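DTDP-4-dehydrorhamnose reductase, rfbD ortholog (Clostridium acetobutylicum, PDB 1VL0) probably catalyses the NAD(P)H-dependent reduction of dTDP-6-deoxy-L-lyxo-4-hexulose to dTDP-L-rhamnose, and binds NADH in the crystal. Local coordinates at residues E123-F128 and T215-C220; V187-G192 and C246-F251. All coordinates share one frame; numbering follows the deposited sequence.

Contact 1: E123-F128 and T215-C220; sequences EPITEF and TFHCTC
The Glu127 side chain lies over one face of the His217 ring. The two side chains slide past each other in opposite directions, with the carboxylate and imidazole planes stacked and only 11° apart. The chain of Glu127 bends at chi2 (87°), which folds the carboxylate back along the His217 side chain. CG of Glu127 sits 3.8 Å from the ring centroid, in a CH-pi contact shifted toward the rim. At the end of the chain, OE2 of Glu127 accepts a bond from the backbone N of His217 at 2.9 Å. This bond is almost perfectly straight (179°), and its donor comes from well above the carboxylate plane. Water 1 also grips OE2 of Glu127, at 2.6 Å. It donates to the backbone O of His217 at 2.7 Å as well, so the water bridges side chain and strand. The backbone N of Met267 binds OE2 too.

His217 belongs to strand 214-217, which pairs in parallel with strand 155-164 in the Rossmann-type sheet. The other segment is part of the long loop between strand 107-113 and helix 136-151. His217 CB points toward this loop. With CG anti to the carbonyl carbon, the ring reaches the loop backbone at Ile125 and Thr126.

The backbone O of Ile125 lies at the ring edge, near its plane. It takes a weak, strongly bent bond from ND1 of His217, 2.9 Å long. The stronger polar partner of the imidazole is Arg159, whose NH1 bonds to NE2. These partners would together fix the rotation of the ring. CE1 of His217 also comes within 3.2 Å of the carbonyl carbon of Thr126. In the loop, Thr126 OG1 accepts from the backbone N of Phe128 at 3.0 Å, forming an ST turn.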
loop_
_atom_site.group_PDB
_atom_site.type_symbol
_atom_site.label_atom_id
_atom_site.label_comp_id
_atom_site.label_asym_id
_atom_site.label_seq_id
_atom_site.Cartn_x
_atom_site.Cartn_y
_atom_site.Cartn_z
ATOM N N GLU A 123 1.482 3.440 25.584
ATOM C CA GLU A 123 1.319 4.891 25.482
ATOM C C GLU A 123 0.424 5.252 24.281
ATOM O O GLU A 123 0.195 4.399 23.397
ATOM C CB GLU A 123 2.685 5.543 25.385
ATOM C CG GLU A 123 3.625 4.943 24.354
ATOM C CD GLU A 123 4.937 5.747 24.207
ATOM O OE1 GLU A 123 4.913 6.890 23.645
ATOM O OE2 GLU A 123 6.000 5.215 24.649
ATOM N N PRO A 124 -0.100 6.490 24.250
ATOM C CA PRO A 124 -1.018 6.899 23.182
ATOM C C PRO A 124 -0.504 6.556 21.748
ATOM O O PRO A 124 0.676 6.824 21.374
ATOM C CB PRO A 124 -1.174 8.414 23.398
ATOM C CG PRO A 124 -0.964 8.562 24.871
ATOM C CD PRO A 124 0.119 7.595 25.205
ATOM N N ILE A 125 -1.396 5.930 20.981
ATOM C CA ILE A 125 -1.012 5.261 19.745
ATOM C C ILE A 125 -1.170 6.245 18.631
ATOM O O ILE A 125 -2.215 6.856 18.510
ATOM C CB ILE A 125 -1.908 4.044 19.519
ATOM C CG1 ILE A 125 -1.825 3.101 20.720
ATOM C CG2 ILE A 125 -1.518 3.323 18.276
ATOM C CD1 ILE A 125 -3.035 2.146 20.756
ATOM N N THR A 126 -0.132 6.403 17.816
ATOM C CA THR A 126 -0.199 7.311 16.666
ATOM C C THR A 126 -0.535 6.594 15.370
ATOM O O THR A 126 -0.494 5.384 15.264
ATOM C CB THR A 126 1.079 8.090 16.424
ATOM O OG1 THR A 126 1.985 7.295 15.670
ATOM C CG2 THR A 126 1.758 8.501 17.682
ATOM N N GLU A 127 -0.883 7.392 14.382
ATOM C CA GLU A 127 -1.213 6.886 13.065
ATOM C C GLU A 127 -0.038 6.167 12.373
ATOM O O GLU A 127 -0.238 5.550 11.366
ATOM C CB GLU A 127 -1.624 8.065 12.196
ATOM C CG GLU A 127 -2.885 8.799 12.650
ATOM C CD GLU A 127 -2.664 9.915 13.676
ATOM O OE1 GLU A 127 -1.638 9.904 14.413
ATOM O OE2 GLU A 127 -3.556 10.788 13.764
ATOM N N PHE A 128 1.187 6.319 12.898
ATOM C CA PHE A 128 2.372 5.708 12.321
ATOM C C PHE A 128 2.755 4.402 13.025
ATOM O O PHE A 128 3.710 3.778 12.664
ATOM C CB PHE A 128 3.551 6.677 12.362
ATOM C CG PHE A 128 3.262 8.003 11.737
ATOM C CD1 PHE A 128 2.938 8.091 10.402
ATOM C CD2 PHE A 128 3.247 9.156 12.488
ATOM C CE1 PHE A 128 2.623 9.334 9.803
ATOM C CE2 PHE A 128 2.940 10.386 11.906
ATOM C CZ PHE A 128 2.642 10.467 10.540
ATOM N N THR A 215 -4.587 9.556 6.943
ATOM C CA THR A 215 -5.146 8.829 8.038
ATOM C C THR A 215 -5.002 9.613 9.331
ATOM O O THR A 215 -3.895 10.016 9.679
ATOM C CB THR A 215 -4.448 7.456 8.140
ATOM O OG1 THR A 215 -4.734 6.695 6.944
ATOM C CG2 THR A 215 -4.981 6.613 9.302
ATOM N N PHE A 216 -6.125 9.789 10.033
ATOM C CA PHE A 216 -6.171 10.553 11.282
ATOM C C PHE A 216 -6.792 9.730 12.394
ATOM O O PHE A 216 -7.800 9.113 12.185
ATOM C CB PHE A 216 -7.018 11.817 11.125
ATOM C CG PHE A 216 -6.481 12.761 10.077
ATOM C CD1 PHE A 216 -6.750 12.542 8.731
ATOM C CD2 PHE A 216 -5.637 13.807 10.431
ATOM C CE1 PHE A 216 -6.211 13.454 7.698
ATOM C CE2 PHE A 216 -5.115 14.673 9.435
ATOM C CZ PHE A 216 -5.378 14.465 8.101
ATOM N N HIS A 217 -6.235 9.828 13.581
ATOM C CA HIS A 217 -6.919 9.467 14.819
ATOM C C HIS A 217 -7.739 10.644 15.327
ATOM O O HIS A 217 -7.329 11.805 15.254
ATOM C CB HIS A 217 -5.879 9.080 15.878
ATOM C CG HIS A 217 -5.178 7.800 15.577
ATOM N ND1 HIS A 217 -4.096 7.345 16.311
ATOM C CD2 HIS A 217 -5.373 6.899 14.584
ATOM C CE1 HIS A 217 -3.710 6.182 15.815
ATOM N NE2 HIS A 217 -4.449 5.900 14.760
ATOM N N CYS A 218 -8.951 10.347 15.796
ATOM C CA CYS A 218 -9.852 11.359 16.320
ATOM C C CYS A 218 -10.683 10.815 17.467
ATOM O O CYS A 218 -11.809 10.323 17.260
ATOM C CB CYS A 218 -10.781 11.886 15.227
ATOM S SG CYS A 218 -11.716 13.262 15.905
ATOM N N THR A 219 -10.081 10.843 18.664
ATOM C CA THR A 219 -10.799 10.732 19.899
ATOM C C THR A 219 -10.651 12.057 20.712
ATOM O O THR A 219 -9.789 12.910 20.438
ATOM C CB THR A 219 -10.303 9.533 20.732
ATOM O OG1 THR A 219 -8.904 9.674 21.031
ATOM C CG2 THR A 219 -10.415 8.257 19.948
ATOM N N CYS A 220 -11.492 12.185 21.740
ATOM C CA CYS A 220 -11.406 13.321 22.623
ATOM C C CYS A 220 -10.067 13.314 23.381
ATOM O O CYS A 220 -9.354 12.303 23.420
ATOM C CB CYS A 220 -12.650 13.391 23.557
ATOM S SG CYS A 220 -14.194 14.067 22.767
HETATM O O HOH W 1 -4.982 12.906 14.375
#

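Contact 2: V187-G192 and C246-F251; sequences VHDQVG and CTTEEF
Asp189 and Gln190 both reach Thr248, and side-chain hydrogen bonds dominate this contact. The Asp189 carboxylate grips Thr248 twice. Its OD1 accepts from the hydroxyl OG1 of Thr248 at 2.6 Å, and its OD2 accepts from the backbone N of Thr248 at 2.8 Å. Both donors approach on the syn side, somewhat out of the carboxylate plane. Asp189 CG stands between its own backbone N and carbonyl carbon (chi1 64°), which turns the carboxylate to the other segment. Gln190 crosses Thr248 at about a right angle. Its extended chain brings NE2 to Thr248 OG1, 2.9 Å away and in the amide plane. That hydroxyl thus donates to Asp189 and accepts from Gln190.

The backbone supplies one more bond, from His188 N to Cys246 O at 2.9 Å. Val187 CA adds a CA-H...O contact to the same oxygen, 3.5 Å away.

Apolar contact is modest. Val187 CG1 lies 4.1 Å from Cys246 SG and also lies against the backbone of Thr247. Trp226, on helix 226-237, packs on Val187 and Gln190.

Just beyond the strands, Asp189 and Gln190 hold the start of a type I turn, Thr248 to Phe251. Val187 and Cys246 form a parallel bridge at the C-terminal ends of strands 183-187 and 242-246, the two strands of a small parallel sheet, and the Asp189 carboxylate ties together the two loops that leave it.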
loop_
_atom_site.group_PDB
_atom_site.type_symbol
_atom_site.label_atom_id
_atom_site.label_comp_id
_atom_site.label_asym_id
_atom_site.label_seq_id
_atom_site.Cartn_x
_atom_site.Cartn_y
_atom_site.Cartn_z
ATOM N N VAL A 187 -15.439 -2.582 33.944
ATOM C CA VAL A 187 -14.012 -2.881 33.762
ATOM C C VAL A 187 -13.143 -1.663 33.937
ATOM O O VAL A 187 -13.416 -0.597 33.359
ATOM C CB VAL A 187 -13.643 -3.524 32.378
ATOM C CG1 VAL A 187 -14.123 -4.948 32.318
ATOM C CG2 VAL A 187 -14.183 -2.723 31.187
ATOM N N HIS A 188 -12.111 -1.829 34.755
ATOM C CA HIS A 188 -11.107 -0.788 35.015
ATOM C C HIS A 188 -9.729 -1.081 34.330
ATOM O O HIS A 188 -8.794 -0.267 34.358
ATOM C CB HIS A 188 -10.923 -0.648 36.523
ATOM C CG HIS A 188 -10.276 0.629 36.944
ATOM N ND1 HIS A 188 -10.454 1.820 36.265
ATOM C CD2 HIS A 188 -9.480 0.912 37.998
ATOM C CE1 HIS A 188 -9.779 2.777 36.877
ATOM N NE2 HIS A 188 -9.185 2.253 37.933
ATOM N N ASP A 189 -9.618 -2.248 33.706
ATOM C CA ASP A 189 -8.379 -2.661 33.059
ATOM C C ASP A 189 -8.417 -2.496 31.543
ATOM O O ASP A 189 -7.601 -3.045 30.840
ATOM C CB ASP A 189 -7.985 -4.088 33.478
ATOM C CG ASP A 189 -8.982 -5.152 33.050
ATOM O OD1 ASP A 189 -9.979 -4.835 32.374
ATOM O OD2 ASP A 189 -8.836 -6.373 33.356
ATOM N N GLN A 190 -9.366 -1.727 31.028
ATOM C CA GLN A 190 -9.372 -1.368 29.609
ATOM C C GLN A 190 -9.464 0.157 29.538
ATOM O O GLN A 190 -10.348 0.734 30.157
ATOM C CB GLN A 190 -10.565 -1.972 28.894
ATOM C CG GLN A 190 -10.647 -3.535 28.907
ATOM C CD GLN A 190 -11.924 -4.041 28.215
ATOM O OE1 GLN A 190 -12.455 -3.377 27.303
ATOM N NE2 GLN A 190 -12.423 -5.189 28.647
ATOM N N VAL A 191 -8.530 0.794 28.836
ATOM C CA VAL A 191 -8.432 2.238 28.840
ATOM C C VAL A 191 -8.439 2.777 27.412
ATOM O O VAL A 191 -8.019 2.119 26.466
ATOM C CB VAL A 191 -7.208 2.812 29.638
ATOM C CG1 VAL A 191 -7.070 2.149 31.057
ATOM C CG2 VAL A 191 -5.969 2.647 28.893
ATOM N N GLY A 192 -8.935 3.993 27.284
ATOM C CA GLY A 192 -9.130 4.640 25.993
ATOM C C GLY A 192 -9.597 6.029 26.338
ATOM O O GLY A 192 -9.279 6.545 27.384
ATOM N N CYS A 246 -13.801 -3.648 38.057
ATOM C CA CYS A 246 -13.480 -5.069 37.912
ATOM C C CYS A 246 -12.478 -5.300 36.777
ATOM O O CYS A 246 -11.981 -4.350 36.159
ATOM C CB CYS A 246 -14.755 -5.879 37.700
ATOM S SG CYS A 246 -15.514 -5.621 36.094
ATOM N N THR A 247 -12.161 -6.570 36.538
ATOM C CA THR A 247 -11.274 -6.955 35.459
ATOM C C THR A 247 -12.039 -7.558 34.304
ATOM O O THR A 247 -13.196 -7.922 34.421
ATOM C CB THR A 247 -10.217 -7.954 35.922
ATOM O OG1 THR A 247 -10.829 -9.229 36.174
ATOM C CG2 THR A 247 -9.602 -7.525 37.257
ATOM N N THR A 248 -11.339 -7.656 33.187
ATOM C CA THR A 248 -11.868 -8.206 31.950
ATOM C C THR A 248 -12.169 -9.707 32.079
ATOM O O THR A 248 -13.131 -10.199 31.469
ATOM C CB THR A 248 -10.851 -7.923 30.822
ATOM O OG1 THR A 248 -10.779 -6.500 30.587
ATOM C CG2 THR A 248 -11.303 -8.510 29.477
ATOM N N GLU A 249 -11.362 -10.414 32.876
ATOM C CA GLU A 249 -11.500 -11.878 33.046
ATOM C C GLU A 249 -12.797 -12.262 33.731
ATOM O O GLU A 249 -13.335 -13.341 33.502
ATOM C CB GLU A 249 -10.311 -12.465 33.837
ATOM C CG GLU A 249 -9.018 -12.567 33.037
ATOM N N GLU A 250 -13.287 -11.368 34.569
ATOM C CA GLU A 250 -14.499 -11.596 35.334
ATOM C C GLU A 250 -15.771 -11.744 34.486
ATOM O O GLU A 250 -16.707 -12.452 34.885
ATOM C CB GLU A 250 -14.670 -10.457 36.333
ATOM C CG GLU A 250 -14.111 -10.747 37.700
ATOM C CD GLU A 250 -14.124 -9.504 38.559
ATOM O OE1 GLU A 250 -15.256 -9.099 38.937
ATOM O OE2 GLU A 250 -13.024 -8.936 38.832
ATOM N N PHE A 251 -15.809 -11.102 33.320
ATOM C CA PHE A 251 -17.028 -11.070 32.503
ATOM C C PHE A 251 -16.709 -11.227 30.996
ATOM O O PHE A 251 -16.756 -10.259 30.227
ATOM C CB PHE A 251 -17.783 -9.786 32.868
ATOM C CG PHE A 251 -18.602 -9.904 34.129
ATOM C CD1 PHE A 251 -19.603 -10.865 34.260
ATOM C CD2 PHE A 251 -18.295 -9.096 35.234
ATOM C CE1 PHE A 251 -20.326 -10.996 35.465
ATOM C CE2 PHE A 251 -19.006 -9.212 36.434
ATOM C CZ PHE A 251 -20.026 -10.167 36.551
#

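In the fold
From the N terminus, the chain first builds the parallel, Rossmann-type strands and reaches the loop 123-128. It continues through helix 136-151, strand 155-164 and strand 183-187 to segment 187-192, which runs into strand 191-196. Helix 197-210 follows. The chain then returns at 215-220, where contact 1 closes the long loop begun at 123-128. Helix 226-237 and strand 242-246 lead to 246-251, where contact 2 closes. The two closures cross, since 187-192 lies between the segments of contact 1 and 246-251 lies beyond 215-220. Contact 1 ties a loop to the main sheet. Contact 2 joins the link between strands 183-187 and 191-196 to the loop that leaves strand 242-246. Their centres are about 22 Å apart.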